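Local coordinates for TT1561 protein (Thermus thermophilus, PDB 1UF3) that is of unknown function but binds calcium ions and, as a predicted phosphoesterase of the calcineurin-like metallophosphoesterase superfamily, may hydrolyse phosphate esters, at residues Glu211-Asp216 against Arg220-Gly225; Lys162-Gln167 against Val201-Asp206; Glu99-Trp104 against Lys141-Leu146. All blocks are in the same frame, centred on the assembly; numbering follows the deposited sequence.

In the fold
A backbone-bonded hairpin contrasts here with two apolar packings of a loop on a strand. Contact 1, only partly buried, is a beta hairpin at the edge of one mixed sheet, with leucines on its inner side and charged ends on its outer strand. Contacts 2 and 3 are small, buried and wholly apolar across their segments; a loop lays one leucine on strand 199-203 in contact 2, two on strand 101-104 in contact 3, both strands of the other mixed sheet. Contacts 1 and 2 touch, since Leu-222 packs on Val-202 and Ser-213 OG bonds Pro-204 O, so the two sheets meet there. Contacts 1 and 3, centres about 25 Å apart, both meet other subunits; contact 2 meets none.

Contact 1: Glu211-Asp216 against Arg220-Gly225; sequences EYSLLD and RKLETG
Tyr-212 lays its ring over Gly-225: CG sits between the backbone N and the carbonyl carbon (chi1 70°), which folds the ring back across the neighbouring strand, and Gly-225 CA lies 3.9 Å from the ring centroid in a CH-pi contact over the face. From here an antiparallel hairpin runs to its turn. Leu-214 N and Glu-223 O bond at 2.9 Å with the donor in the carbonyl plane, and Asp-216 N reaches Lys-221 O at 2.7 Å, nearly straight at 170°. At the turn, Arg-220 and Lys-221 both face Asp-216, a G1 beta bulge, with only weak bonds to its carbonyl O. On one face buried Leu-215 lies beside Leu-222, both covered by Trp-200 and Val-202 of strand 199-203. Tyr-212 and buried Leu-214 keep part of the other face packed against helix 27-31, but toward the turn it is looser and wet: a water bridges Leu-214 O, at 2.8 Å, to Glu-223 OE1, which also forms a salt bridge with Arg-2 of the second subunit, and Lys-221 is exposed. Strand 211-216 also pairs with strand 7-12, leaving 221-226 as one of the two outer strands of this chain's sheet.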
loop_
_atom_site.group_PDB
_atom_site.type_symbol
_atom_site.label_atom_id
_atom_site.label_comp_id
_atom_site.label_asym_id
_atom_site.label_seq_id
_atom_site.Cartn_x
_atom_site.Cartn_y
_atom_site.Cartn_z
ATOM N N GLU A 211 -22.210 3.713 22.379
ATOM C CA GLU A 211 -22.534 2.960 21.160
ATOM C C GLU A 211 -22.075 3.526 19.807
ATOM O O GLU A 211 -22.022 4.740 19.598
ATOM C CB GLU A 211 -24.046 2.748 21.056
ATOM C CG GLU A 211 -24.759 2.469 22.367
ATOM C CD GLU A 211 -26.266 2.509 22.204
ATOM O OE1 GLU A 211 -26.767 3.437 21.527
ATOM O OE2 GLU A 211 -26.953 1.616 22.754
ATOM N N TYR A 212 -21.784 2.609 18.887
ATOM C CA TYR A 212 -21.411 2.968 17.525
ATOM C C TYR A 212 -21.654 1.765 16.620
ATOM O O TYR A 212 -21.858 0.635 17.092
ATOM C CB TYR A 212 -19.934 3.398 17.448
ATOM C CG TYR A 212 -18.972 2.262 17.642
ATOM C CD1 TYR A 212 -18.523 1.508 16.561
ATOM C CD2 TYR A 212 -18.555 1.905 18.916
ATOM C CE1 TYR A 212 -17.687 0.414 16.754
ATOM C CE2 TYR A 212 -17.717 0.824 19.124
ATOM C CZ TYR A 212 -17.286 0.076 18.047
ATOM O OH TYR A 212 -16.465 -1.004 18.293
ATOM N N SER A 213 -21.623 2.029 15.319
ATOM C CA SER A 213 -21.816 1.019 14.296
ATOM C C SER A 213 -20.779 1.198 13.168
ATOM O O SER A 213 -20.253 2.292 12.938
ATOM C CB SER A 213 -23.215 1.156 13.671
ATOM O OG SER A 213 -24.285 1.004 14.605
ATOM N N LEU A 214 -20.485 0.106 12.481
ATOM C CA LEU A 214 -19.610 0.131 11.316
ATOM C C LEU A 214 -20.561 -0.353 10.217
ATOM O O LEU A 214 -20.961 -1.526 10.214
ATOM C CB LEU A 214 -18.440 -0.840 11.457
ATOM C CG LEU A 214 -17.523 -0.841 10.211
ATOM C CD1 LEU A 214 -16.724 0.489 10.129
ATOM C CD2 LEU A 214 -16.569 -2.017 10.279
ATOM N N LEU A 215 -20.975 0.554 9.341
ATOM C CA LEU A 215 -21.880 0.200 8.263
ATOM C C LEU A 215 -21.152 -0.338 7.037
ATOM O O LEU A 215 -20.101 0.187 6.636
ATOM C CB LEU A 215 -22.711 1.393 7.802
ATOM C CG LEU A 215 -23.050 2.648 8.600
ATOM C CD1 LEU A 215 -24.344 3.169 8.043
ATOM C CD2 LEU A 215 -23.133 2.408 10.093
ATOM N N ASP A 216 -21.719 -1.384 6.445
ATOM C CA ASP A 216 -21.189 -1.971 5.222
ATOM C C ASP A 216 -22.155 -1.473 4.149
ATOM O O ASP A 216 -23.247 -2.039 3.963
ATOM C CB ASP A 216 -21.215 -3.510 5.290
ATOM C CG ASP A 216 -20.758 -4.157 3.983
ATOM O OD1 ASP A 216 -20.878 -3.503 2.942
ATOM O OD2 ASP A 216 -20.280 -5.301 3.996
ATOM N N ARG A 220 -25.638 -3.093 3.083
ATOM C CA ARG A 220 -26.670 -2.465 3.894
ATOM C C ARG A 220 -26.794 -3.272 5.179
ATOM O O ARG A 220 -27.898 -3.588 5.646
ATOM C CB ARG A 220 -28.007 -2.419 3.158
ATOM C CG ARG A 220 -27.946 -1.553 1.934
ATOM C CD ARG A 220 -29.296 -1.355 1.336
ATOM N NE ARG A 220 -29.203 -0.448 0.202
ATOM C CZ ARG A 220 -28.493 -0.711 -0.891
ATOM N NH1 ARG A 220 -27.824 -1.856 -0.985
ATOM N NH2 ARG A 220 -28.446 0.168 -1.881
ATOM N N LYS A 221 -25.636 -3.622 5.728
ATOM C CA LYS A 221 -25.536 -4.374 6.966
ATOM C C LYS A 221 -24.703 -3.531 7.938
ATOM O O LYS A 221 -23.852 -2.756 7.506
ATOM C CB LYS A 221 -24.822 -5.706 6.740
ATOM C CG LYS A 221 -25.634 -6.787 6.071
ATOM C CD LYS A 221 -24.823 -8.084 6.029
ATOM C CE LYS A 221 -25.592 -9.223 5.366
ATOM N NZ LYS A 221 -24.861 -10.521 5.476
ATOM N N LEU A 222 -24.951 -3.691 9.236
ATOM C CA LEU A 222 -24.221 -2.958 10.268
ATOM C C LEU A 222 -23.564 -3.927 11.230
ATOM O O LEU A 222 -24.104 -5.009 11.499
ATOM C CB LEU A 222 -25.159 -2.094 11.113
ATOM C CG LEU A 222 -25.991 -0.964 10.523
ATOM C CD1 LEU A 222 -26.810 -0.318 11.634
ATOM C CD2 LEU A 222 -25.077 0.052 9.881
ATOM N N GLU A 223 -22.402 -3.535 11.748
ATOM C CA GLU A 223 -21.705 -4.319 12.757
ATOM C C GLU A 223 -21.775 -3.417 13.970
ATOM O O GLU A 223 -21.593 -2.207 13.853
ATOM C CB GLU A 223 -20.263 -4.591 12.363
ATOM C CG GLU A 223 -20.151 -5.800 11.456
ATOM C CD GLU A 223 -18.768 -5.985 10.887
ATOM O OE1 GLU A 223 -18.370 -5.180 10.016
ATOM O OE2 GLU A 223 -18.083 -6.934 11.316
ATOM N N THR A 224 -22.052 -4.005 15.126
ATOM C CA THR A 224 -22.226 -3.253 16.362
ATOM C C THR A 224 -21.061 -3.251 17.341
ATOM O O THR A 224 -20.288 -4.203 17.420
ATOM C CB THR A 224 -23.512 -3.756 17.076
ATOM O OG1 THR A 224 -24.596 -2.877 16.746
ATOM C CG2 THR A 224 -23.322 -3.843 18.583
ATOM N N GLY A 225 -20.942 -2.165 18.094
ATOM C CA GLY A 225 -19.873 -2.076 19.068
ATOM C C GLY A 225 -20.151 -1.023 20.123
ATOM O O GLY A 225 -21.105 -0.252 20.007
HETATM O O HOH W 1 -20.004 -3.691 8.759
#

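Contact 2: Lys162-Gln167 against Val201-Asp206; sequences KGLNEQ and VVVPGD
Leu-164 holds CG anti to its carbonyl carbon (chi1 -67°), and the side chain, extended beyond CG, reaches from the loop to straddle two valines of the strand. Val-201 turns CG1 to meet it, that methyl lying opposite the backbone N (chi1 -180°). The two side chains cross obliquely, and the main touch is Leu-164 CD1 on Val-201 CG1 at 3.5 Å, with Val-201 CB behind it at 4.0 Å from the same CD1. The other branch, CD2, leans toward Val-203 CG2 at a looser 4.4 Å. One leucine thus spans the two valines that point to the same side of the strand, while Val-202 between them turns to the other side and packs on strand 183-186. Strand 151-155, helix 170-179 and strand 183-186 form a beta-alpha-beta crossover between paired parallel strands, and residues 162-167 lie in its first connection; Val-201 and Val-203 lie on strand 199-203, paired with 183-186 on one side and 192-196 on the other. The loop is shaped by its own bonds. Asn-165 OD1 accepts from Gln-167 N at 2.7 Å, an Asx turn whose donor is tilted 33° from the amide carbonyl plane, and His-161 ND1 bonds the backbone N of both Gly-163 and Leu-164. Met-158, Lys-192 and Glu-194 pack around Leu-164 as well.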
loop_
_atom_site.group_PDB
_atom_site.type_symbol
_atom_site.label_atom_id
_atom_site.label_comp_id
_atom_site.label_asym_id
_atom_site.label_seq_id
_atom_site.Cartn_x
_atom_site.Cartn_y
_atom_site.Cartn_z
ATOM N N LYS A 162 -42.772 3.141 11.101
ATOM C CA LYS A 162 -43.395 2.174 11.996
ATOM C C LYS A 162 -42.387 1.204 12.607
ATOM O O LYS A 162 -42.602 0.673 13.698
ATOM C CB LYS A 162 -44.512 1.418 11.258
ATOM C CG LYS A 162 -45.649 2.324 10.787
ATOM C CD LYS A 162 -46.952 1.547 10.567
ATOM C CE LYS A 162 -48.103 2.483 10.189
ATOM N NZ LYS A 162 -49.418 1.771 10.076
ATOM N N GLY A 163 -41.277 0.983 11.915
ATOM C CA GLY A 163 -40.264 0.093 12.445
ATOM C C GLY A 163 -39.326 0.791 13.424
ATOM O O GLY A 163 -39.151 0.316 14.540
ATOM N N LEU A 164 -38.753 1.927 13.018
ATOM C CA LEU A 164 -37.790 2.698 13.832
ATOM C C LEU A 164 -38.316 3.653 14.905
ATOM O O LEU A 164 -37.760 3.726 16.003
ATOM C CB LEU A 164 -36.867 3.522 12.918
ATOM C CG LEU A 164 -35.871 2.819 11.997
ATOM C CD1 LEU A 164 -35.134 3.854 11.170
ATOM C CD2 LEU A 164 -34.888 2.025 12.820
ATOM N N ASN A 165 -39.348 4.417 14.575
ATOM C CA ASN A 165 -39.909 5.382 15.514
ATOM C C ASN A 165 -41.258 5.922 15.048
ATOM O O ASN A 165 -41.333 6.824 14.199
ATOM C CB ASN A 165 -38.932 6.550 15.723
ATOM C CG ASN A 165 -39.429 7.555 16.758
ATOM O OD1 ASN A 165 -40.590 7.526 17.174
ATOM N ND2 ASN A 165 -38.550 8.459 17.166
ATOM N N GLU A 166 -42.310 5.361 15.644
ATOM C CA GLU A 166 -43.709 5.692 15.386
ATOM C C GLU A 166 -44.012 7.164 15.665
ATOM O O GLU A 166 -45.032 7.692 15.218
ATOM C CB GLU A 166 -44.592 4.786 16.272
ATOM C CG GLU A 166 -46.085 5.096 16.283
ATOM C CD GLU A 166 -46.797 4.640 15.020
ATOM O OE1 GLU A 166 -46.776 3.420 14.726
ATOM O OE2 GLU A 166 -47.385 5.501 14.325
ATOM N N GLN A 167 -43.127 7.822 16.409
ATOM C CA GLN A 167 -43.300 9.243 16.738
ATOM C C GLN A 167 -42.289 10.116 15.978
ATOM O O GLN A 167 -42.039 11.271 16.345
ATOM C CB GLN A 167 -43.148 9.470 18.252
ATOM C CG GLN A 167 -44.132 8.668 19.129
ATOM C CD GLN A 167 -45.597 8.839 18.710
ATOM O OE1 GLN A 167 -46.135 9.951 18.698
ATOM N NE2 GLN A 167 -46.244 7.730 18.362
ATOM N N VAL A 201 -32.080 3.446 6.244
ATOM C CA VAL A 201 -32.025 4.385 7.364
ATOM C C VAL A 201 -31.377 3.705 8.550
ATOM O O VAL A 201 -31.843 2.662 9.036
ATOM C CB VAL A 201 -33.412 4.878 7.761
ATOM C CG1 VAL A 201 -33.301 5.866 8.929
ATOM C CG2 VAL A 201 -34.078 5.521 6.579
ATOM N N VAL A 202 -30.292 4.311 9.011
ATOM C CA VAL A 202 -29.506 3.781 10.106
ATOM C C VAL A 202 -29.422 4.694 11.326
ATOM O O VAL A 202 -29.214 5.907 11.209
ATOM C CB VAL A 202 -28.040 3.490 9.645
ATOM C CG1 VAL A 202 -27.191 3.024 10.844
ATOM C CG2 VAL A 202 -28.034 2.433 8.503
ATOM N N VAL A 203 -29.610 4.081 12.490
ATOM C CA VAL A 203 -29.484 4.749 13.779
ATOM C C VAL A 203 -28.186 4.082 14.198
ATOM O O VAL A 203 -28.164 2.918 14.598
ATOM C CB VAL A 203 -30.669 4.374 14.722
ATOM C CG1 VAL A 203 -30.388 4.835 16.127
ATOM C CG2 VAL A 203 -31.952 5.021 14.209
ATOM N N PRO A 204 -27.066 4.797 14.057
ATOM C CA PRO A 204 -25.768 4.232 14.410
ATOM C C PRO A 204 -25.488 4.013 15.877
ATOM O O PRO A 204 -24.585 3.265 16.226
ATOM C CB PRO A 204 -24.795 5.211 13.766
ATOM C CG PRO A 204 -25.497 6.509 13.924
ATOM C CD PRO A 204 -26.916 6.156 13.507
ATOM N N GLY A 205 -26.262 4.660 16.738
ATOM C CA GLY A 205 -26.023 4.510 18.162
ATOM C C GLY A 205 -25.746 5.851 18.824
ATOM O O GLY A 205 -25.553 6.876 18.150
ATOM N N ASP A 206 -25.715 5.840 20.154
ATOM C CA ASP A 206 -25.477 7.048 20.928
ATOM C C ASP A 206 -24.110 6.897 21.616
ATOM O O ASP A 206 -23.947 6.030 22.493
ATOM C CB ASP A 206 -26.605 7.194 21.966
ATOM C CG ASP A 206 -26.568 8.513 22.671
ATOM O OD1 ASP A 206 -25.471 8.890 23.099
ATOM O OD2 ASP A 206 -27.621 9.167 22.789
#

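Contact 3: Glu99-Trp104 against Lys141-Leu146; sequences ETFTFW and KALWEL
Phe-101 offers one face of its ring to Leu-146, whose CD1 methyl sits 4.1 Å from the ring centroid and 17° off the normal, a CH-pi contact shifted toward the rim at CE1. The two side chains come from opposite directions, the phenyl from the strand and the leucine from the end of the 3-10 turn. In Phe-101 a chi1 of 73° tucks the ring over the main chain's own N and C, on the side of residues 141-146. The same Leu-146 CD1 also reaches Phe-103, two residues along the strand, at 4.0 Å from CZ, so a single methyl is shared between two rings. Leu-143 touches the base of the Phe-101 side chain, its CD2 at 4.0 Å from Phe-101 CB. Leu-143 lies in the 3-10 segment 142-145, which follows helix 133-140, and Leu-146 just after it; Leu-146 N closes that turn on Leu-143 O at 2.9 Å. Strand 101-104 pairs antiparallel with 108-118, where Leu-109 touches both phenylalanines and Ala-111 touches Leu-143. The polar groups look elsewhere: Glu-145 bonds Thr-102 OG1, and weakly Phe-103 N, both of the third subunit. Since only carbon atoms meet across the two segments, the contact is made of van der Waals and CH-pi touches and is probably stabilised mainly by the burial of these apolar groups.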
loop_
_atom_site.group_PDB
_atom_site.type_symbol
_atom_site.label_atom_id
_atom_site.label_comp_id
_atom_site.label_asym_id
_atom_site.label_seq_id
_atom_site.Cartn_x
_atom_site.Cartn_y
_atom_site.Cartn_z
ATOM N N GLU A 99 -26.444 21.907 5.911
ATOM C CA GLU A 99 -26.961 22.799 4.860
ATOM C C GLU A 99 -26.056 22.824 3.626
ATOM O O GLU A 99 -26.261 23.617 2.714
ATOM C CB GLU A 99 -27.147 24.247 5.350
ATOM C CG GLU A 99 -27.806 24.419 6.716
ATOM C CD GLU A 99 -27.941 25.896 7.096
ATOM O OE1 GLU A 99 -27.107 26.712 6.654
ATOM O OE2 GLU A 99 -28.877 26.246 7.838
ATOM N N THR A 100 -25.053 21.963 3.588
ATOM C CA THR A 100 -24.180 21.962 2.433
ATOM C C THR A 100 -23.869 20.530 1.974
ATOM O O THR A 100 -24.618 19.595 2.305
ATOM C CB THR A 100 -22.893 22.822 2.736
ATOM O OG1 THR A 100 -22.174 23.057 1.525
ATOM C CG2 THR A 100 -22.005 22.143 3.743
ATOM N N PHE A 101 -22.782 20.330 1.225
ATOM C CA PHE A 101 -22.483 18.989 0.730
ATOM C C PHE A 101 -21.009 18.766 0.419
ATOM O O PHE A 101 -20.226 19.713 0.368
ATOM C CB PHE A 101 -23.277 18.765 -0.558
ATOM C CG PHE A 101 -22.741 19.540 -1.725
ATOM C CD1 PHE A 101 -21.761 18.983 -2.556
ATOM C CD2 PHE A 101 -23.131 20.857 -1.934
ATOM C CE1 PHE A 101 -21.178 19.728 -3.560
ATOM C CE2 PHE A 101 -22.560 21.618 -2.934
ATOM C CZ PHE A 101 -21.570 21.051 -3.754
ATOM N N THR A 102 -20.640 17.501 0.234
ATOM C CA THR A 102 -19.285 17.167 -0.184
ATOM C C THR A 102 -19.373 15.819 -0.907
ATOM O O THR A 102 -20.397 15.143 -0.797
ATOM C CB THR A 102 -18.294 17.074 1.001
ATOM O OG1 THR A 102 -16.968 16.926 0.483
ATOM C CG2 THR A 102 -18.610 15.905 1.903
ATOM N N PHE A 103 -18.331 15.447 -1.661
ATOM C CA PHE A 103 -18.321 14.159 -2.359
ATOM C C PHE A 103 -17.289 13.246 -1.756
ATOM O O PHE A 103 -16.184 13.673 -1.416
ATOM C CB PHE A 103 -17.955 14.277 -3.852
ATOM C CG PHE A 103 -18.988 14.939 -4.691
ATOM C CD1 PHE A 103 -18.796 16.243 -5.136
ATOM C CD2 PHE A 103 -20.130 14.248 -5.095
ATOM C CE1 PHE A 103 -19.724 16.848 -5.974
ATOM C CE2 PHE A 103 -21.062 14.838 -5.925
ATOM C CZ PHE A 103 -20.869 16.142 -6.375
ATOM N N TRP A 104 -17.647 11.978 -1.617
ATOM C CA TRP A 104 -16.710 10.993 -1.128
ATOM C C TRP A 104 -16.451 10.074 -2.321
ATOM O O TRP A 104 -17.268 10.005 -3.240
ATOM C CB TRP A 104 -17.308 10.164 -0.013
ATOM C CG TRP A 104 -17.232 10.774 1.340
ATOM C CD1 TRP A 104 -16.614 11.943 1.695
ATOM C CD2 TRP A 104 -17.832 10.255 2.529
ATOM N NE1 TRP A 104 -16.801 12.185 3.042
ATOM C CE2 TRP A 104 -17.545 11.165 3.577
ATOM C CE3 TRP A 104 -18.596 9.109 2.812
ATOM C CZ2 TRP A 104 -17.996 10.967 4.893
ATOM C CZ3 TRP A 104 -19.049 8.910 4.125
ATOM C CH2 TRP A 104 -18.747 9.837 5.144
ATOM N N LYS A 141 -32.931 21.003 -1.744
ATOM C CA LYS A 141 -33.279 21.106 -3.148
ATOM C C LYS A 141 -32.079 21.499 -4.020
ATOM O O LYS A 141 -32.100 21.270 -5.227
ATOM C CB LYS A 141 -34.427 22.098 -3.379
ATOM C CG LYS A 141 -34.035 23.553 -3.270
ATOM C CD LYS A 141 -35.094 24.435 -3.881
ATOM C CE LYS A 141 -34.710 25.906 -3.766
ATOM N NZ LYS A 141 -35.650 26.798 -4.498
ATOM N N ALA A 142 -31.048 22.090 -3.416
ATOM C CA ALA A 142 -29.849 22.481 -4.177
ATOM C C ALA A 142 -29.196 21.263 -4.818
ATOM O O ALA A 142 -28.543 21.374 -5.827
ATOM C CB ALA A 142 -28.830 23.156 -3.257
ATOM N N LEU A 143 -29.400 20.092 -4.231
ATOM C CA LEU A 143 -28.786 18.878 -4.727
ATOM C C LEU A 143 -29.302 18.367 -6.071
ATOM O O LEU A 143 -28.599 17.605 -6.751
ATOM C CB LEU A 143 -28.923 17.779 -3.673
ATOM C CG LEU A 143 -28.323 18.068 -2.294
ATOM C CD1 LEU A 143 -28.624 16.892 -1.361
ATOM C CD2 LEU A 143 -26.813 18.267 -2.409
ATOM N N TRP A 144 -30.518 18.767 -6.447
ATOM C CA TRP A 144 -31.105 18.336 -7.706
ATOM C C TRP A 144 -30.278 18.825 -8.892
ATOM O O TRP A 144 -30.403 18.289 -9.988
ATOM C CB TRP A 144 -32.550 18.846 -7.854
ATOM C CG TRP A 144 -33.536 18.241 -6.871
ATOM C CD1 TRP A 144 -34.345 18.921 -5.995
ATOM C CD2 TRP A 144 -33.849 16.849 -6.702
ATOM N NE1 TRP A 144 -35.143 18.036 -5.299
ATOM C CE2 TRP A 144 -34.857 16.762 -5.710
ATOM C CE3 TRP A 144 -33.379 15.669 -7.293
ATOM C CZ2 TRP A 144 -35.397 15.542 -5.296
ATOM C CZ3 TRP A 144 -33.915 14.455 -6.883
ATOM C CH2 TRP A 144 -34.915 14.400 -5.889
ATOM N N GLU A 145 -29.437 19.837 -8.681
ATOM C CA GLU A 145 -28.613 20.354 -9.770
ATOM C C GLU A 145 -27.472 19.374 -10.040
ATOM O O GLU A 145 -26.912 19.346 -11.132
ATOM C CB GLU A 145 -28.022 21.726 -9.412
ATOM C CG GLU A 145 -29.028 22.750 -8.904
ATOM C CD GLU A 145 -29.455 23.792 -9.935
ATOM O OE1 GLU A 145 -29.067 23.699 -11.123
ATOM O OE2 GLU A 145 -30.198 24.719 -9.539
ATOM N N LEU A 146 -27.129 18.578 -9.034
ATOM C CA LEU A 146 -26.048 17.612 -9.160
ATOM C C LEU A 146 -26.635 16.295 -9.667
ATOM O O LEU A 146 -27.451 15.669 -8.996
ATOM C CB LEU A 146 -25.349 17.441 -7.800
ATOM C CG LEU A 146 -24.965 18.786 -7.155
ATOM C CD1 LEU A 146 -24.079 18.564 -5.945
ATOM C CD2 LEU A 146 -24.234 19.665 -8.185
#